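Local coordinates for TetR/AcrR family transcriptional regulator (Bradyrhizobium diazoefficiens, PDB 6G8G), which probably represses transcription by binding operator DNA as a TetR-family dimer and responds to flavonoids such as genistein, which it binds in its C-terminal domain, at residues L93-R102 / E196-L207; M23-W31 / F62-L72. All blocks are in the same frame, centred on the assembly; numbering follows the deposited sequence.

Interaction 1 of 2, residues L93-R102 / E196-L207; sequences LSEALRDFAR and EQEIEAGLKFFL
Ile199 packs on Ala101 and Leu203 on Leu97 where segments 93-102 and 196-207 cross, their axes 10.0 Å apart at closest approach and 131° between chain directions. Ile199 spreads both branches over the first helix: CG2 lies 3.9 Å from Ala101 CB and also reaches Arg98 CG, while CD1 comes to 3.6 Å from Arg102 CA, against the backbone. One helical turn on, Leu203 divides its methyls, CD1 meeting Leu97 CD1 at 3.9 Å and CD2 packing near the Arg98 guanidinium. Leu207 extends the row, its CD1 3.6 Å from Ser94 OG. The CA atoms of Ala101 and Ile199 are the nearest pair across the segments, an approach consistent with the small side chain of Ala101.

The partly exposed flank is held by charge. Arg102 takes Glu196 side-on: NE to OE2 spans 2.7 Å and NH2 to OE1 2.8 Å, with guanidinium and carboxylate planes only 16° apart. The two bonds, close to the guanidinium plane but tilted from that of the carboxylate, meet the oxygens on their syn sides and should restrict rotation of either group. Asp99 adds a long, weaker link to the same arginine, completing a three-residue network. Arg98 is a knob among Glu196, Ile199, Glu200 and Leu203; its chain runs extended until chi3 (-58°) turns the guanidinium toward Glu200. NH2 then donates to the syn lone pair of Glu200 OE1 at 3.0 Å, whereas NE bonds that oxygen only weakly.

Away from this charged flank, helix 164-176 covers the core through Phe171, which touches Leu97 and Ala101 and meets the Phe206 ring edge-to-face. Helix 139-155 packs on helix 93-109 through Phe149, and Phe205 of the second subunit packs on Phe206, placing helix 192-210 at the dimer interface.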
# COMPACT_ATOMS: atom_id res chain seq x y z
N LEU A 93 -25.07 2.43 13.69
CA LEU A 93 -23.65 2.17 13.73
C LEU A 93 -23.12 1.55 12.45
O LEU A 93 -22.16 2.06 11.86
CB LEU A 93 -23.34 1.24 14.89
CG LEU A 93 -21.88 0.89 15.09
CD1 LEU A 93 -21.05 2.14 15.29
CD2 LEU A 93 -21.80 -0.02 16.29
N SER A 94 -23.70 0.41 12.05
CA SER A 94 -23.28 -0.27 10.83
C SER A 94 -23.39 0.62 9.58
O SER A 94 -22.47 0.69 8.79
CB SER A 94 -24.10 -1.54 10.63
OG SER A 94 -23.54 -2.62 11.34
N GLU A 95 -24.52 1.29 9.40
CA GLU A 95 -24.74 2.06 8.18
C GLU A 95 -23.80 3.22 8.10
O GLU A 95 -23.40 3.63 7.03
CB GLU A 95 -26.17 2.53 8.06
CG GLU A 95 -27.14 1.39 7.85
CD GLU A 95 -27.87 0.95 9.13
OE1 GLU A 95 -27.26 0.93 10.24
OE2 GLU A 95 -29.08 0.65 9.04
N ALA A 96 -23.44 3.75 9.25
CA ALA A 96 -22.55 4.89 9.28
C ALA A 96 -21.14 4.47 8.86
O ALA A 96 -20.49 5.14 8.03
CB ALA A 96 -22.53 5.49 10.65
N LEU A 97 -20.67 3.36 9.41
CA LEU A 97 -19.38 2.84 9.05
C LEU A 97 -19.39 2.39 7.61
O LEU A 97 -18.41 2.58 6.88
CB LEU A 97 -19.00 1.68 9.97
CG LEU A 97 -18.72 2.10 11.41
CD1 LEU A 97 -18.62 0.91 12.32
CD2 LEU A 97 -17.45 2.93 11.52
N ARG A 98 -20.47 1.76 7.22
CA ARG A 98 -20.56 1.18 5.91
C ARG A 98 -20.44 2.32 4.94
O ARG A 98 -19.73 2.23 3.94
CB ARG A 98 -21.85 0.38 5.77
CG ARG A 98 -22.03 -0.24 4.41
CD ARG A 98 -23.26 -1.14 4.24
NE ARG A 98 -23.27 -2.25 5.18
CZ ARG A 98 -24.09 -2.37 6.22
NH1 ARG A 98 -25.02 -1.44 6.47
NH2 ARG A 98 -23.97 -3.43 7.00
N ASP A 99 -21.08 3.43 5.25
CA ASP A 99 -21.06 4.58 4.33
C ASP A 99 -19.65 5.22 4.27
O ASP A 99 -19.15 5.57 3.20
CB ASP A 99 -22.14 5.58 4.74
CG ASP A 99 -22.19 6.81 3.81
OD1 ASP A 99 -22.06 6.64 2.57
OD2 ASP A 99 -22.35 7.94 4.33
N PHE A 100 -19.00 5.32 5.41
CA PHE A 100 -17.68 5.89 5.45
C PHE A 100 -16.72 5.01 4.66
O PHE A 100 -15.93 5.49 3.85
CB PHE A 100 -17.23 6.02 6.91
CG PHE A 100 -15.95 6.77 7.09
CD1 PHE A 100 -15.96 8.15 7.25
CD2 PHE A 100 -14.74 6.13 7.08
CE1 PHE A 100 -14.79 8.87 7.40
CE2 PHE A 100 -13.56 6.84 7.25
CZ PHE A 100 -13.58 8.21 7.40
N ALA A 101 -16.80 3.71 4.90
CA ALA A 101 -16.00 2.77 4.16
C ALA A 101 -16.21 2.93 2.68
O ALA A 101 -15.26 2.99 1.92
CB ALA A 101 -16.33 1.36 4.58
N ARG A 102 -17.46 3.00 2.25
CA ARG A 102 -17.72 3.09 0.82
C ARG A 102 -17.03 4.30 0.22
O ARG A 102 -16.45 4.20 -0.82
CB ARG A 102 -19.22 3.13 0.55
CG ARG A 102 -19.59 2.86 -0.91
CD ARG A 102 -21.11 2.85 -1.15
NE ARG A 102 -21.84 1.78 -0.44
CZ ARG A 102 -22.52 1.92 0.71
NH1 ARG A 102 -22.58 3.09 1.35
NH2 ARG A 102 -23.13 0.88 1.24
N GLU A 196 -19.30 -3.77 -2.08
CA GLU A 196 -20.13 -4.00 -0.90
C GLU A 196 -19.62 -5.21 -0.14
O GLU A 196 -19.63 -5.21 1.07
CB GLU A 196 -21.60 -4.22 -1.23
CG GLU A 196 -22.38 -2.99 -1.69
CD GLU A 196 -22.14 -1.75 -0.82
OE1 GLU A 196 -22.51 -1.71 0.39
OE2 GLU A 196 -21.58 -0.78 -1.38
N GLN A 197 -19.16 -6.24 -0.86
CA GLN A 197 -18.68 -7.45 -0.24
C GLN A 197 -17.39 -7.21 0.53
O GLN A 197 -17.20 -7.75 1.62
CB GLN A 197 -18.48 -8.55 -1.25
CG GLN A 197 -19.77 -9.21 -1.68
CD GLN A 197 -19.64 -10.06 -2.94
OE1 GLN A 197 -18.56 -10.54 -3.29
NE2 GLN A 197 -20.75 -10.26 -3.61
N GLU A 198 -16.51 -6.41 -0.05
CA GLU A 198 -15.24 -6.02 0.60
C GLU A 198 -15.49 -5.30 1.91
O GLU A 198 -14.86 -5.59 2.94
CB GLU A 198 -14.42 -5.11 -0.30
CG GLU A 198 -13.91 -5.80 -1.57
CD GLU A 198 -13.04 -7.03 -1.31
OE1 GLU A 198 -12.19 -6.95 -0.42
OE2 GLU A 198 -13.20 -8.07 -1.99
N ILE A 199 -16.46 -4.41 1.87
CA ILE A 199 -16.82 -3.63 3.04
C ILE A 199 -17.49 -4.47 4.08
O ILE A 199 -17.18 -4.34 5.24
CB ILE A 199 -17.79 -2.52 2.66
CG1 ILE A 199 -17.08 -1.48 1.82
CG2 ILE A 199 -18.37 -1.86 3.90
CD1 ILE A 199 -18.02 -0.49 1.19
N GLU A 200 -18.41 -5.32 3.66
CA GLU A 200 -19.19 -6.09 4.59
C GLU A 200 -18.25 -7.03 5.35
O GLU A 200 -18.41 -7.23 6.55
CB GLU A 200 -20.32 -6.85 3.88
CG GLU A 200 -21.26 -7.56 4.83
CD GLU A 200 -21.78 -6.66 5.95
OE1 GLU A 200 -22.25 -5.53 5.64
OE2 GLU A 200 -21.69 -7.09 7.14
N ALA A 201 -17.27 -7.60 4.65
CA ALA A 201 -16.31 -8.50 5.28
C ALA A 201 -15.48 -7.80 6.36
O ALA A 201 -15.30 -8.34 7.45
CB ALA A 201 -15.41 -9.12 4.22
N GLY A 202 -14.99 -6.61 6.03
CA GLY A 202 -14.17 -5.81 6.94
C GLY A 202 -14.92 -5.31 8.16
O GLY A 202 -14.43 -5.37 9.29
N LEU A 203 -16.15 -4.89 7.92
CA LEU A 203 -17.01 -4.41 8.97
C LEU A 203 -17.44 -5.52 9.89
O LEU A 203 -17.47 -5.35 11.09
CB LEU A 203 -18.24 -3.81 8.32
CG LEU A 203 -19.34 -3.38 9.26
CD1 LEU A 203 -18.80 -2.35 10.23
CD2 LEU A 203 -20.49 -2.80 8.45
N LYS A 204 -17.82 -6.65 9.31
CA LYS A 204 -18.30 -7.78 10.10
C LYS A 204 -17.22 -8.10 11.12
O LYS A 204 -17.49 -8.34 12.29
CB LYS A 204 -18.56 -8.99 9.21
CG LYS A 204 -19.71 -9.86 9.66
CD LYS A 204 -20.13 -10.90 8.63
CE LYS A 204 -21.32 -10.31 7.87
NZ LYS A 204 -21.95 -11.19 6.86
N PHE A 205 -15.99 -8.09 10.65
CA PHE A 205 -14.86 -8.48 11.47
C PHE A 205 -14.56 -7.43 12.53
O PHE A 205 -14.32 -7.74 13.69
CB PHE A 205 -13.64 -8.65 10.57
CG PHE A 205 -12.47 -9.31 11.25
CD1 PHE A 205 -11.59 -8.59 12.01
CD2 PHE A 205 -12.24 -10.67 11.09
CE1 PHE A 205 -10.52 -9.21 12.62
CE2 PHE A 205 -11.16 -11.30 11.68
CZ PHE A 205 -10.29 -10.57 12.45
N PHE A 206 -14.54 -6.18 12.11
CA PHE A 206 -14.34 -5.08 13.02
C PHE A 206 -15.33 -5.13 14.16
O PHE A 206 -14.97 -4.88 15.33
CB PHE A 206 -14.51 -3.79 12.29
CG PHE A 206 -14.27 -2.61 13.14
CD1 PHE A 206 -12.99 -2.28 13.52
CD2 PHE A 206 -15.30 -1.85 13.60
CE1 PHE A 206 -12.75 -1.21 14.31
CE2 PHE A 206 -15.06 -0.77 14.41
CZ PHE A 206 -13.78 -0.45 14.76
N LEU A 207 -16.58 -5.43 13.85
CA LEU A 207 -17.61 -5.50 14.86
C LEU A 207 -17.47 -6.76 15.75
O LEU A 207 -17.69 -6.68 16.94
CB LEU A 207 -19.01 -5.42 14.23
CG LEU A 207 -19.38 -4.13 13.49
CD1 LEU A 207 -20.72 -4.23 12.80
CD2 LEU A 207 -19.38 -2.95 14.44

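Interaction 2 of 2, residues M23-W31 / F62-L72; sequences MDIVIRAAW and FPSKEALFASL
Met23, present as selenomethionine and poorly ordered, meets Phe62 at the start of helix 23-37. Its CG is 3.6 Å from Phe62 CZ, and SE, as modelled, stands 5.5 Å from the ring centroid, 47° off the normal, an oblique Met-aromatic contact whose geometry is approximate. One turn later Val26 points inward; with CG1 anti to the backbone N (chi1 162°), that methyl faces both Phe62 CE2 (3.9 Å) and Leu68 CD1 (3.7 Å). Leu68 CD1 also sits over the centre of the Phe62 ring, 3.4 Å above its plane, tying the loop residue to the following helix.

These segments belong to the TetR-type DNA-binding domain: the 23-31 and 65-72 segments run at 95° to each other, and between them in sequence come helices 44-51 and 55-61, the helix-turn-helix pair. Ala51 touches Val26, and Met44 and Ile47 touch Leu68, so the first helix of the pair, 44-51, rests on the same core. Ser64 N-caps helix 65-82, its OG accepting from Ala67 N.

Ile27 splits its branches: CD1 reaches Phe62 CZ and Ser71 CB, while CG2 packs alongside Leu72 CD2 as the two side chains run past each other in opposite directions. Ala30 CB lies 4.2 Å from Leu68 CG. Last comes Trp31, whose CB is 4.0 Å from Leu72 CD2 and whose ring meets Phe116.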
# COMPACT_ATOMS: atom_id res chain seq x y z
N MSE A 23 -2.42 33.22 -8.72
CA MSE A 23 -1.94 32.17 -7.87
C MSE A 23 -2.47 30.85 -8.37
O MSE A 23 -1.72 29.92 -8.52
CB MSE A 23 -2.38 32.48 -6.46
CG MSE A 23 -1.58 31.67 -5.46
SE MSE A 23 -2.13 32.29 -3.65
CE MSE A 23 -3.94 31.51 -3.52
N ASP A 24 -3.75 30.77 -8.73
CA ASP A 24 -4.31 29.51 -9.21
C ASP A 24 -3.76 29.09 -10.57
O ASP A 24 -3.53 27.91 -10.81
CB ASP A 24 -5.85 29.53 -9.24
CG ASP A 24 -6.46 29.93 -7.88
OD1 ASP A 24 -5.95 29.53 -6.80
OD2 ASP A 24 -7.49 30.64 -7.91
N ILE A 25 -3.53 30.04 -11.46
CA ILE A 25 -2.95 29.69 -12.75
C ILE A 25 -1.58 29.07 -12.55
O ILE A 25 -1.21 28.09 -13.22
CB ILE A 25 -2.83 30.92 -13.67
CG1 ILE A 25 -4.24 31.39 -14.07
CG2 ILE A 25 -1.99 30.60 -14.91
CD1 ILE A 25 -4.31 32.79 -14.66
N VAL A 26 -0.82 29.67 -11.64
CA VAL A 26 0.52 29.17 -11.30
C VAL A 26 0.43 27.76 -10.72
O VAL A 26 1.15 26.87 -11.14
CB VAL A 26 1.22 30.09 -10.28
CG1 VAL A 26 2.37 29.37 -9.61
CG2 VAL A 26 1.70 31.37 -10.96
N ILE A 27 -0.48 27.58 -9.78
CA ILE A 27 -0.73 26.27 -9.21
C ILE A 27 -0.98 25.23 -10.30
O ILE A 27 -0.32 24.20 -10.33
CB ILE A 27 -1.94 26.31 -8.26
CG1 ILE A 27 -1.58 27.07 -6.99
CG2 ILE A 27 -2.44 24.91 -7.93
CD1 ILE A 27 -0.71 26.30 -6.03
N ARG A 28 -1.92 25.49 -11.20
CA ARG A 28 -2.25 24.50 -12.23
C ARG A 28 -1.07 24.26 -13.15
O ARG A 28 -0.84 23.15 -13.61
CB ARG A 28 -3.48 24.90 -13.05
CG ARG A 28 -4.78 24.81 -12.29
CD ARG A 28 -5.95 25.11 -13.26
NE ARG A 28 -6.06 26.52 -13.68
CZ ARG A 28 -6.56 27.50 -12.92
NH1 ARG A 28 -6.63 28.74 -13.41
NH2 ARG A 28 -6.96 27.28 -11.67
N ALA A 29 -0.29 25.29 -13.42
CA ALA A 29 0.86 25.12 -14.30
C ALA A 29 1.95 24.25 -13.65
O ALA A 29 2.64 23.48 -14.32
CB ALA A 29 1.42 26.47 -14.68
N ALA A 30 2.10 24.41 -12.34
CA ALA A 30 3.11 23.69 -11.61
C ALA A 30 2.70 22.26 -11.49
O ALA A 30 3.52 21.36 -11.60
CB ALA A 30 3.30 24.29 -10.24
N TRP A 31 1.42 22.04 -11.26
CA TRP A 31 0.92 20.67 -11.17
C TRP A 31 1.26 19.94 -12.48
O TRP A 31 1.85 18.87 -12.46
CB TRP A 31 -0.59 20.73 -10.90
CG TRP A 31 -1.30 19.48 -10.82
CD1 TRP A 31 -2.40 19.07 -11.55
CD2 TRP A 31 -1.02 18.45 -9.91
NE1 TRP A 31 -2.80 17.83 -11.15
CE2 TRP A 31 -1.97 17.42 -10.15
CE3 TRP A 31 -0.04 18.27 -8.92
CZ2 TRP A 31 -1.97 16.24 -9.43
CZ3 TRP A 31 -0.04 17.11 -8.21
CH2 TRP A 31 -1.00 16.10 -8.47
N PHE A 62 5.14 32.74 -3.83
CA PHE A 62 5.68 31.53 -3.27
C PHE A 62 7.16 31.68 -3.01
O PHE A 62 7.91 31.92 -3.94
CB PHE A 62 5.43 30.35 -4.20
CG PHE A 62 3.98 30.08 -4.43
CD1 PHE A 62 3.23 29.41 -3.47
CD2 PHE A 62 3.37 30.47 -5.59
CE1 PHE A 62 1.89 29.13 -3.67
CE2 PHE A 62 2.03 30.21 -5.80
CZ PHE A 62 1.29 29.54 -4.84
N PRO A 63 7.58 31.52 -1.76
CA PRO A 63 8.99 31.65 -1.45
C PRO A 63 9.87 30.63 -2.15
O PRO A 63 11.01 30.91 -2.42
CB PRO A 63 9.06 31.42 0.04
CG PRO A 63 7.67 31.62 0.54
CD PRO A 63 6.75 31.27 -0.58
N SER A 64 9.35 29.45 -2.44
CA SER A 64 10.17 28.42 -3.05
C SER A 64 9.32 27.39 -3.75
O SER A 64 8.13 27.27 -3.50
CB SER A 64 10.97 27.70 -1.98
OG SER A 64 10.12 27.01 -1.07
N LYS A 65 9.99 26.56 -4.51
CA LYS A 65 9.37 25.43 -5.15
C LYS A 65 8.71 24.48 -4.13
O LYS A 65 7.57 24.04 -4.30
CB LYS A 65 10.43 24.67 -5.95
CG LYS A 65 9.87 23.77 -7.02
CD LYS A 65 10.95 23.24 -7.94
CE LYS A 65 11.79 22.18 -7.26
NZ LYS A 65 12.86 21.69 -8.15
N GLU A 66 9.42 24.19 -3.04
CA GLU A 66 8.88 23.38 -1.94
C GLU A 66 7.58 24.00 -1.43
O GLU A 66 6.59 23.32 -1.22
CB GLU A 66 9.90 23.27 -0.80
CG GLU A 66 11.16 22.45 -1.09
CD GLU A 66 12.22 23.13 -1.99
OE1 GLU A 66 12.10 24.36 -2.30
OE2 GLU A 66 13.21 22.44 -2.35
N ALA A 67 7.57 25.31 -1.24
CA ALA A 67 6.35 25.96 -0.76
C ALA A 67 5.20 25.81 -1.76
O ALA A 67 4.06 25.59 -1.40
CB ALA A 67 6.63 27.41 -0.41
N LEU A 68 5.51 25.86 -3.03
CA LEU A 68 4.50 25.71 -4.06
C LEU A 68 3.87 24.32 -4.00
O LEU A 68 2.65 24.18 -4.06
CB LEU A 68 5.17 25.86 -5.39
CG LEU A 68 4.57 26.12 -6.73
CD1 LEU A 68 3.58 27.22 -6.79
CD2 LEU A 68 5.73 26.54 -7.62
N PHE A 69 4.70 23.31 -3.84
CA PHE A 69 4.20 21.94 -3.79
C PHE A 69 3.40 21.66 -2.51
O PHE A 69 2.40 20.92 -2.52
CB PHE A 69 5.35 20.96 -3.89
CG PHE A 69 4.93 19.56 -4.21
CD1 PHE A 69 3.82 19.31 -4.98
CD2 PHE A 69 5.66 18.49 -3.75
CE1 PHE A 69 3.43 18.02 -5.26
CE2 PHE A 69 5.27 17.20 -4.02
CZ PHE A 69 4.15 16.97 -4.78
N ALA A 70 3.83 22.27 -1.41
CA ALA A 70 3.07 22.21 -0.19
C ALA A 70 1.66 22.77 -0.37
O ALA A 70 0.69 22.16 0.13
CB ALA A 70 3.80 22.93 0.91
N SER A 71 1.51 23.88 -1.07
CA SER A 71 0.14 24.39 -1.36
C SER A 71 -0.68 23.40 -2.17
O SER A 71 -1.88 23.26 -1.96
CB SER A 71 0.19 25.69 -2.12
OG SER A 71 0.51 26.77 -1.29
N LEU A 72 -0.04 22.75 -3.13
CA LEU A 72 -0.75 21.79 -3.96
C LEU A 72 -1.22 20.64 -3.13
O LEU A 72 -2.38 20.23 -3.23
CB LEU A 72 0.16 21.24 -5.02
CG LEU A 72 0.20 22.14 -6.26
CD1 LEU A 72 1.43 21.93 -7.15
CD2 LEU A 72 -1.07 21.94 -7.09

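Interaction 2 lies in the DNA-binding domain and interaction 1 in the C-terminal regulatory domain, on opposite sides of the chain's centre. Their centres are 38 Å apart and their nearest atoms about 20 Å, so any coupling must pass through intervening structure. Helix 65-82, which begins in interaction 2, is followed directly in the chain by helix 93-109, which begins in interaction 1 and runs on to the genistein pocket, where Phe108 joins Pro180 and Leu181 of helix 179-185. The next helix, 114-121, reaches interaction 2: Phe116 and Ile119 touch Trp31, and Ile119 also touches Phe69. A signalling role for this connection is an inference that the geometry alone does not establish.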